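PDB 5A07: probable mannosyltransferase KTR4, which is probably a glycosyltransferase of the GT-A fold and binds guanosine-5'-diphosphate together with a manganese ion. Local coordinates for residues F79-P87 with I371-Y379; F211-H219 with L329-M338. One frame throughout, in Å; residues are numbered along the deposited sequence.

Contact 1: F79-P87 with I371-Y379; sequences FLLQEISEP and IHWFRDIGY
In this GT-A fold, the type I turn Phe374-Ile377 follows strand 371-373 of the central mixed sheet and sets Arg375 against the C-terminal end of helix 65-80, where Phe79 and Gln82 receive its guanidinium. Arg375 NH2 gives two hydrogen bonds, one to Phe79 O (3.0 Å) and a nearly straight one (171°) to Gln82 OE1 at 2.9 Å. The second lies in the guanidinium plane but meets the amide from above its carbonyl plane, not on a lone pair. Water 1 bridges Arg375 NE to Phe79 O, and water 2 bridges Arg375 NH1 to Gln82 NE2, so all three guanidinium nitrogens are tied to the last turn of the helix and to Gln82 just after it. Phe79 O also takes the backbone N of Gln82, which arrives from the opposite face of the carbonyl to Arg375 NH2. The guanidinium is sandwiched: Phe79 CD2 lies over its centre, 3.5 Å from Arg375 CZ, and Ile84 CG2 sits over the other face. The bend at chi3 (71°) brings the guanidinium up against Phe79 CD2, its plane 49° from that of the ring. Ile84 CD1 packs on Arg375 CB at 3.7 Å. Beside it, Leu80 CD2 touches the edge of Trp373 at CH2 (3.9 Å), while Arg375 CG lies over one face of that indole; Trp373 also stacks on Phe258 and bonds Val259 O through NE1. At the next residue of the turn, Asp376 OD2 is bonded to Tyr243 OH, and water 3 donates both to Asp376 OD2 and to Ser85 O, at 2.7 Å from each.

Contact 2: F211-H219 with L329-M338; sequences FYSKEFYHH and LRSEPYEKYM
Tyr217 OH donates to Glu335 OE1 at 2.7 Å, meeting the carboxylate from above its plane, and Tyr334 OH returns a bond of equal length to Ser213 O. Tyr334 OH has a second partner in Arg358 of helix 354-365. Further out, Arg330 NH2 reaches Tyr217 O at 3.0 Å along an almost straight line (174°), in the plane of both the carbonyl and the guanidinium; the same guanidinium also holds Leu222 O and Tyr225 O. Water 5 donates to Tyr217 O and accepts a weak bond from Arg330 NE. The His218 ring lies nearly coplanar with the Glu335 carboxylate, whose OE2 is 3.0 Å from His218 NE2. With CG between the backbone N and the carbonyl carbon (chi1 45°), Tyr217 lays its ring across Leu329: Leu329 CB sits 3.7 Å from the ring centroid, only 5° off the normal, a CH-pi contact. Leu329 CD1 continues to Phe216 CZ at 3.6 Å. At the other end of the contact from Arg330, Met338 CG presses tightly on Lys214 CB (3.5 Å). The contact thus ties helix 332-344 and the residues leading into it to the 3-10 turn 216-218 that follows helix 203-214, whose Ser204, Tyr205 and Met208 line the GDP pocket of this GT-A domain.

Along the chain the order is 79-87, 211-219, 329-338 and 371-379, so contact 1 brackets contact 2. Their centres are 29 Å apart on opposite sides of the chain's centre, with nearest atoms about 10 Å apart and no touch. The central mixed sheet relates them: strand 371-373 of contact 1 runs parallel to strand 256-262, which pairs antiparallel with strand 322-325, the strand that leads through helix 326-329 into contact 2. Both belong to one GT-A domain. In contact 2 the side chain of Phe216 is about 10 Å from the GDP, while 371-379 runs on to His381, which with Glu232 contacts the manganese ion.

Contact 1: F79-P87 with I371-Y379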
# COMPACT_ATOMS: atom_id res chain seq x y z
N PHE B 79 5.06 -18.36 -8.35
CA PHE B 79 5.27 -18.01 -6.96
C PHE B 79 4.12 -18.42 -6.07
O PHE B 79 4.32 -18.95 -4.98
CB PHE B 79 5.60 -16.50 -6.82
CG PHE B 79 7.07 -16.21 -7.02
CD1 PHE B 79 7.64 -16.39 -8.25
CD2 PHE B 79 7.88 -15.80 -5.97
CE1 PHE B 79 9.01 -16.24 -8.44
CE2 PHE B 79 9.23 -15.57 -6.16
CZ PHE B 79 9.79 -15.81 -7.40
N LEU B 80 2.90 -18.13 -6.49
CA LEU B 80 1.73 -18.39 -5.64
C LEU B 80 1.48 -19.87 -5.42
O LEU B 80 1.00 -20.25 -4.33
CB LEU B 80 0.51 -17.70 -6.20
CG LEU B 80 0.25 -16.29 -5.72
CD1 LEU B 80 -0.20 -16.24 -4.25
CD2 LEU B 80 1.47 -15.37 -5.87
N LEU B 81 1.87 -20.71 -6.37
CA LEU B 81 1.78 -22.18 -6.20
C LEU B 81 2.94 -22.79 -5.55
O LEU B 81 2.90 -23.95 -5.19
CB LEU B 81 1.44 -22.92 -7.51
CG LEU B 81 0.21 -22.44 -8.25
CD1 LEU B 81 0.02 -23.31 -9.50
CD2 LEU B 81 -1.03 -22.42 -7.38
N GLN B 82 3.95 -22.02 -5.16
CA GLN B 82 5.08 -22.59 -4.36
C GLN B 82 4.62 -22.77 -2.93
O GLN B 82 4.01 -21.87 -2.33
CB GLN B 82 6.25 -21.60 -4.42
CG GLN B 82 7.50 -21.89 -3.61
CD GLN B 82 8.53 -20.69 -3.67
OE1 GLN B 82 8.48 -19.77 -4.53
NE2 GLN B 82 9.42 -20.69 -2.71
N GLU B 83 4.91 -23.92 -2.35
CA GLU B 83 4.61 -24.16 -0.94
C GLU B 83 5.47 -23.25 -0.06
O GLU B 83 6.68 -23.30 -0.15
CB GLU B 83 4.91 -25.62 -0.55
CG GLU B 83 3.94 -26.54 -1.23
CD GLU B 83 4.31 -28.02 -1.01
OE1 GLU B 83 5.11 -28.34 -0.13
OE2 GLU B 83 3.81 -28.84 -1.73
N ILE B 84 4.85 -22.43 0.76
CA ILE B 84 5.56 -21.62 1.73
C ILE B 84 4.93 -21.75 3.10
O ILE B 84 3.84 -22.30 3.24
CB ILE B 84 5.57 -20.13 1.31
CG1 ILE B 84 4.14 -19.55 1.37
CG2 ILE B 84 6.12 -19.96 -0.08
CD1 ILE B 84 4.09 -18.04 1.14
N SER B 85 5.63 -21.25 4.08
CA SER B 85 5.09 -21.16 5.43
C SER B 85 5.35 -19.82 6.12
O SER B 85 4.40 -19.07 6.34
CB SER B 85 5.57 -22.30 6.31
OG SER B 85 6.91 -22.25 6.25
N GLU B 86 6.60 -19.54 6.45
CA GLU B 86 6.99 -18.35 7.15
C GLU B 86 8.29 -17.82 6.61
O GLU B 86 8.98 -18.54 5.96
CB GLU B 86 7.34 -18.65 8.61
CG GLU B 86 6.43 -19.49 9.35
CD GLU B 86 6.82 -19.48 10.80
OE1 GLU B 86 7.88 -20.03 11.15
OE2 GLU B 86 6.08 -18.91 11.57
N PRO B 87 8.66 -16.56 6.94
CA PRO B 87 9.91 -16.03 6.41
C PRO B 87 11.05 -16.90 6.88
O PRO B 87 11.05 -17.35 8.05
CB PRO B 87 9.99 -14.66 7.02
CG PRO B 87 8.57 -14.27 7.22
CD PRO B 87 7.90 -15.52 7.63
N ILE B 371 11.56 -3.18 1.13
CA ILE B 371 10.11 -3.23 0.90
C ILE B 371 9.77 -4.74 0.76
O ILE B 371 10.34 -5.44 -0.13
CB ILE B 371 9.70 -2.44 -0.33
CG1 ILE B 371 10.08 -0.94 -0.16
CG2 ILE B 371 8.24 -2.65 -0.60
CD1 ILE B 371 9.87 -0.15 -1.39
N HIS B 372 9.00 -5.26 1.70
CA HIS B 372 8.80 -6.68 1.88
C HIS B 372 7.43 -7.07 1.30
O HIS B 372 6.40 -6.52 1.76
CB HIS B 372 8.87 -7.06 3.33
CG HIS B 372 8.68 -8.51 3.61
ND1 HIS B 372 9.66 -9.45 3.36
CD2 HIS B 372 7.63 -9.20 4.10
CE1 HIS B 372 9.21 -10.65 3.66
NE2 HIS B 372 7.98 -10.53 4.14
N TRP B 373 7.41 -8.14 0.50
CA TRP B 373 6.17 -8.77 0.05
C TRP B 373 5.77 -9.91 1.00
O TRP B 373 6.43 -10.95 1.07
CB TRP B 373 6.32 -9.31 -1.38
CG TRP B 373 5.10 -9.97 -1.93
CD1 TRP B 373 3.83 -9.66 -1.66
CD2 TRP B 373 5.05 -10.97 -2.92
NE1 TRP B 373 2.96 -10.45 -2.34
CE2 TRP B 373 3.70 -11.29 -3.12
CE3 TRP B 373 6.02 -11.66 -3.65
CZ2 TRP B 373 3.28 -12.22 -4.04
CZ3 TRP B 373 5.62 -12.59 -4.54
CH2 TRP B 373 4.26 -12.87 -4.75
N PHE B 374 4.66 -9.69 1.74
CA PHE B 374 4.21 -10.63 2.75
C PHE B 374 3.43 -11.74 2.07
O PHE B 374 2.18 -11.81 2.14
CB PHE B 374 3.33 -9.92 3.82
CG PHE B 374 4.13 -9.36 4.95
CD1 PHE B 374 4.72 -10.20 5.86
CD2 PHE B 374 4.30 -7.97 5.08
CE1 PHE B 374 5.50 -9.67 6.90
CE2 PHE B 374 5.06 -7.47 6.12
CZ PHE B 374 5.67 -8.31 7.03
N ARG B 375 4.16 -12.64 1.42
CA ARG B 375 3.54 -13.72 0.67
C ARG B 375 2.63 -14.56 1.56
O ARG B 375 1.61 -15.09 1.08
CB ARG B 375 4.62 -14.61 -0.00
CG ARG B 375 5.35 -13.89 -1.14
CD ARG B 375 6.55 -14.71 -1.59
NE ARG B 375 6.16 -15.93 -2.32
CZ ARG B 375 7.02 -16.85 -2.75
NH1 ARG B 375 8.35 -16.69 -2.57
NH2 ARG B 375 6.57 -17.94 -3.35
N ASP B 376 3.01 -14.70 2.81
CA ASP B 376 2.33 -15.59 3.73
C ASP B 376 1.02 -15.01 4.26
O ASP B 376 0.25 -15.79 4.90
CB ASP B 376 3.24 -16.02 4.92
CG ASP B 376 3.90 -14.82 5.67
OD1 ASP B 376 4.09 -13.68 5.09
OD2 ASP B 376 4.31 -15.00 6.85
N ILE B 377 0.79 -13.70 4.09
CA ILE B 377 -0.43 -13.07 4.63
C ILE B 377 -1.53 -13.24 3.59
O ILE B 377 -1.66 -12.46 2.65
CB ILE B 377 -0.23 -11.63 5.12
CG1 ILE B 377 0.83 -11.63 6.20
CG2 ILE B 377 -1.60 -11.13 5.59
CD1 ILE B 377 1.09 -10.26 6.79
N GLY B 378 -2.30 -14.32 3.74
CA GLY B 378 -3.42 -14.56 2.88
C GLY B 378 -4.49 -13.44 3.15
O GLY B 378 -4.84 -13.19 4.31
N TYR B 379 -4.93 -12.76 2.12
CA TYR B 379 -5.68 -11.52 2.32
C TYR B 379 -6.57 -11.20 1.15
O TYR B 379 -6.21 -11.43 -0.06
CB TYR B 379 -4.71 -10.33 2.40
CG TYR B 379 -5.40 -8.99 2.45
CD1 TYR B 379 -5.80 -8.48 3.67
CD2 TYR B 379 -5.45 -8.15 1.35
CE1 TYR B 379 -6.36 -7.20 3.77
CE2 TYR B 379 -6.00 -6.89 1.39
CZ TYR B 379 -6.50 -6.42 2.64
OH TYR B 379 -7.00 -5.15 2.77
O HOH W 1 3.45 -16.84 -2.69
O HOH W 2 10.72 -18.24 -2.80
O HOH W 3 3.56 -17.29 8.17

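Contact 2: F211-H219 with L329-M338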
# COMPACT_ATOMS: atom_id res chain seq x y z
N PHE B 211 -5.40 12.64 3.22
CA PHE B 211 -5.11 12.37 4.63
C PHE B 211 -4.21 11.09 4.73
O PHE B 211 -3.23 11.09 5.48
CB PHE B 211 -6.42 12.10 5.39
CG PHE B 211 -6.22 11.67 6.80
CD1 PHE B 211 -5.98 12.59 7.81
CD2 PHE B 211 -6.33 10.34 7.16
CE1 PHE B 211 -5.74 12.21 9.12
CE2 PHE B 211 -6.10 9.93 8.50
CZ PHE B 211 -5.80 10.88 9.49
N TYR B 212 -4.58 10.05 4.00
CA TYR B 212 -3.74 8.78 4.07
C TYR B 212 -2.37 8.95 3.41
O TYR B 212 -1.41 8.22 3.75
CB TYR B 212 -4.52 7.57 3.53
CG TYR B 212 -4.99 6.61 4.61
CD1 TYR B 212 -4.13 6.24 5.66
CD2 TYR B 212 -6.30 6.04 4.61
CE1 TYR B 212 -4.54 5.36 6.64
CE2 TYR B 212 -6.67 5.12 5.57
CZ TYR B 212 -5.81 4.78 6.58
OH TYR B 212 -6.18 3.85 7.58
N SER B 213 -2.23 9.94 2.53
CA SER B 213 -0.95 10.22 1.89
C SER B 213 -0.06 10.95 2.84
O SER B 213 1.11 10.55 3.06
CB SER B 213 -1.09 11.05 0.58
OG SER B 213 -1.84 10.38 -0.44
N LYS B 214 -0.57 12.03 3.45
CA LYS B 214 0.37 13.00 4.10
C LYS B 214 0.11 13.46 5.51
O LYS B 214 0.94 14.15 6.10
CB LYS B 214 0.53 14.24 3.18
CG LYS B 214 -0.63 15.24 3.24
CD LYS B 214 -0.35 16.38 2.25
CE LYS B 214 -1.01 17.70 2.59
NZ LYS B 214 -0.68 18.11 3.97
N GLU B 215 -1.02 13.06 6.08
CA GLU B 215 -1.41 13.59 7.39
C GLU B 215 -1.59 12.55 8.50
O GLU B 215 -1.37 12.90 9.67
CB GLU B 215 -2.67 14.40 7.21
CG GLU B 215 -3.22 15.07 8.48
CD GLU B 215 -2.22 15.98 9.20
OE1 GLU B 215 -1.32 16.48 8.53
OE2 GLU B 215 -2.33 16.14 10.44
N PHE B 216 -1.98 11.30 8.16
CA PHE B 216 -2.41 10.35 9.23
C PHE B 216 -1.34 10.17 10.26
O PHE B 216 -1.62 10.15 11.47
CB PHE B 216 -2.87 9.03 8.66
CG PHE B 216 -1.75 8.09 8.33
CD1 PHE B 216 -1.18 8.11 7.12
CD2 PHE B 216 -1.29 7.19 9.27
CE1 PHE B 216 -0.18 7.24 6.78
CE2 PHE B 216 -0.27 6.26 8.96
CZ PHE B 216 0.25 6.27 7.68
N TYR B 217 -0.07 10.13 9.82
CA TYR B 217 1.03 9.85 10.76
C TYR B 217 1.38 11.06 11.66
O TYR B 217 2.14 10.90 12.60
CB TYR B 217 2.31 9.41 10.03
CG TYR B 217 2.67 10.25 8.82
CD1 TYR B 217 2.10 10.02 7.57
CD2 TYR B 217 3.64 11.27 8.92
CE1 TYR B 217 2.42 10.81 6.49
CE2 TYR B 217 4.00 12.04 7.83
CZ TYR B 217 3.41 11.83 6.63
OH TYR B 217 3.75 12.57 5.55
N HIS B 218 0.78 12.19 11.38
CA HIS B 218 0.87 13.34 12.28
C HIS B 218 -0.26 13.40 13.29
O HIS B 218 -0.30 14.30 14.07
CB HIS B 218 0.78 14.64 11.47
CG HIS B 218 1.97 14.87 10.63
ND1 HIS B 218 3.24 14.90 11.17
CD2 HIS B 218 2.12 15.06 9.30
CE1 HIS B 218 4.12 15.05 10.21
NE2 HIS B 218 3.47 15.19 9.07
N HIS B 219 -1.23 12.49 13.25
CA HIS B 219 -2.28 12.57 14.25
C HIS B 219 -1.68 12.36 15.62
O HIS B 219 -0.82 11.49 15.83
CB HIS B 219 -3.39 11.57 13.98
CG HIS B 219 -4.61 11.81 14.82
ND1 HIS B 219 -4.69 11.40 16.12
CD2 HIS B 219 -5.79 12.42 14.56
CE1 HIS B 219 -5.85 11.75 16.63
NE2 HIS B 219 -6.54 12.36 15.70
N LEU B 329 7.86 7.86 6.51
CA LEU B 329 6.91 8.89 6.14
C LEU B 329 7.29 10.23 6.80
O LEU B 329 6.93 11.28 6.31
CB LEU B 329 5.51 8.50 6.60
CG LEU B 329 4.94 7.17 6.04
CD1 LEU B 329 3.48 7.02 6.33
CD2 LEU B 329 5.20 7.03 4.58
N ARG B 330 7.87 10.14 7.98
CA ARG B 330 8.29 11.33 8.72
C ARG B 330 9.63 11.94 8.22
O ARG B 330 10.02 12.99 8.72
CB ARG B 330 8.37 10.98 10.18
CG ARG B 330 6.99 10.74 10.79
CD ARG B 330 7.10 10.09 12.17
NE ARG B 330 5.73 9.99 12.71
CZ ARG B 330 5.35 9.18 13.67
NH1 ARG B 330 6.17 8.32 14.16
NH2 ARG B 330 4.10 9.16 14.07
N SER B 331 10.33 11.25 7.33
CA SER B 331 11.65 11.62 6.83
C SER B 331 11.54 12.72 5.84
O SER B 331 10.49 12.99 5.27
CB SER B 331 12.35 10.40 6.16
OG SER B 331 11.78 10.10 4.85
N GLU B 332 12.65 13.43 5.63
CA GLU B 332 12.63 14.67 4.84
C GLU B 332 12.17 14.44 3.44
O GLU B 332 11.31 15.16 2.94
CB GLU B 332 14.01 15.35 4.87
CG GLU B 332 14.01 16.61 4.00
CD GLU B 332 15.41 17.21 3.83
OE1 GLU B 332 16.26 17.05 4.70
OE2 GLU B 332 15.67 17.80 2.76
N PRO B 333 12.65 13.38 2.75
CA PRO B 333 12.21 13.25 1.38
C PRO B 333 10.70 13.05 1.23
O PRO B 333 10.05 13.63 0.33
CB PRO B 333 12.96 12.02 0.89
CG PRO B 333 14.08 11.81 1.82
CD PRO B 333 13.65 12.38 3.13
N TYR B 334 10.12 12.23 2.10
CA TYR B 334 8.66 11.95 2.03
C TYR B 334 7.89 13.22 2.34
O TYR B 334 6.98 13.61 1.61
CB TYR B 334 8.23 10.84 3.00
CG TYR B 334 6.84 10.37 2.69
CD1 TYR B 334 6.63 9.37 1.76
CD2 TYR B 334 5.72 10.95 3.29
CE1 TYR B 334 5.34 8.93 1.43
CE2 TYR B 334 4.44 10.53 2.97
CZ TYR B 334 4.24 9.55 2.02
OH TYR B 334 2.97 9.12 1.70
N GLU B 335 8.25 13.88 3.42
CA GLU B 335 7.51 15.11 3.81
C GLU B 335 7.61 16.24 2.79
O GLU B 335 6.62 16.92 2.46
CB GLU B 335 8.01 15.60 5.15
CG GLU B 335 7.81 14.59 6.29
CD GLU B 335 6.38 14.60 6.83
OE1 GLU B 335 5.42 14.58 6.01
OE2 GLU B 335 6.25 14.63 8.08
N LYS B 336 8.79 16.39 2.17
CA LYS B 336 8.96 17.40 1.12
C LYS B 336 8.18 17.06 -0.10
O LYS B 336 7.55 17.94 -0.78
CB LYS B 336 10.44 17.52 0.78
CG LYS B 336 11.27 18.03 1.93
CD LYS B 336 11.12 19.55 2.06
CE LYS B 336 12.26 20.05 2.97
NZ LYS B 336 11.89 21.35 3.57
N TYR B 337 8.16 15.76 -0.42
CA TYR B 337 7.38 15.36 -1.57
C TYR B 337 5.92 15.66 -1.30
O TYR B 337 5.18 16.10 -2.20
CB TYR B 337 7.67 13.85 -1.87
CG TYR B 337 6.91 13.22 -2.96
CD1 TYR B 337 6.87 13.78 -4.21
CD2 TYR B 337 6.30 11.95 -2.79
CE1 TYR B 337 6.20 13.15 -5.25
CE2 TYR B 337 5.60 11.33 -3.81
CZ TYR B 337 5.59 11.91 -5.05
OH TYR B 337 4.90 11.30 -6.04
N MET B 338 5.45 15.31 -0.09
CA MET B 338 4.02 15.57 0.22
C MET B 338 3.67 17.09 0.07
O MET B 338 2.64 17.46 -0.52
CB MET B 338 3.67 15.10 1.66
CG MET B 338 3.72 13.59 1.90
SD MET B 338 2.77 12.66 0.68
CE MET B 338 4.09 12.14 -0.40
O HOH W 4 3.19 15.63 5.79
O HOH W 5 4.68 12.80 12.60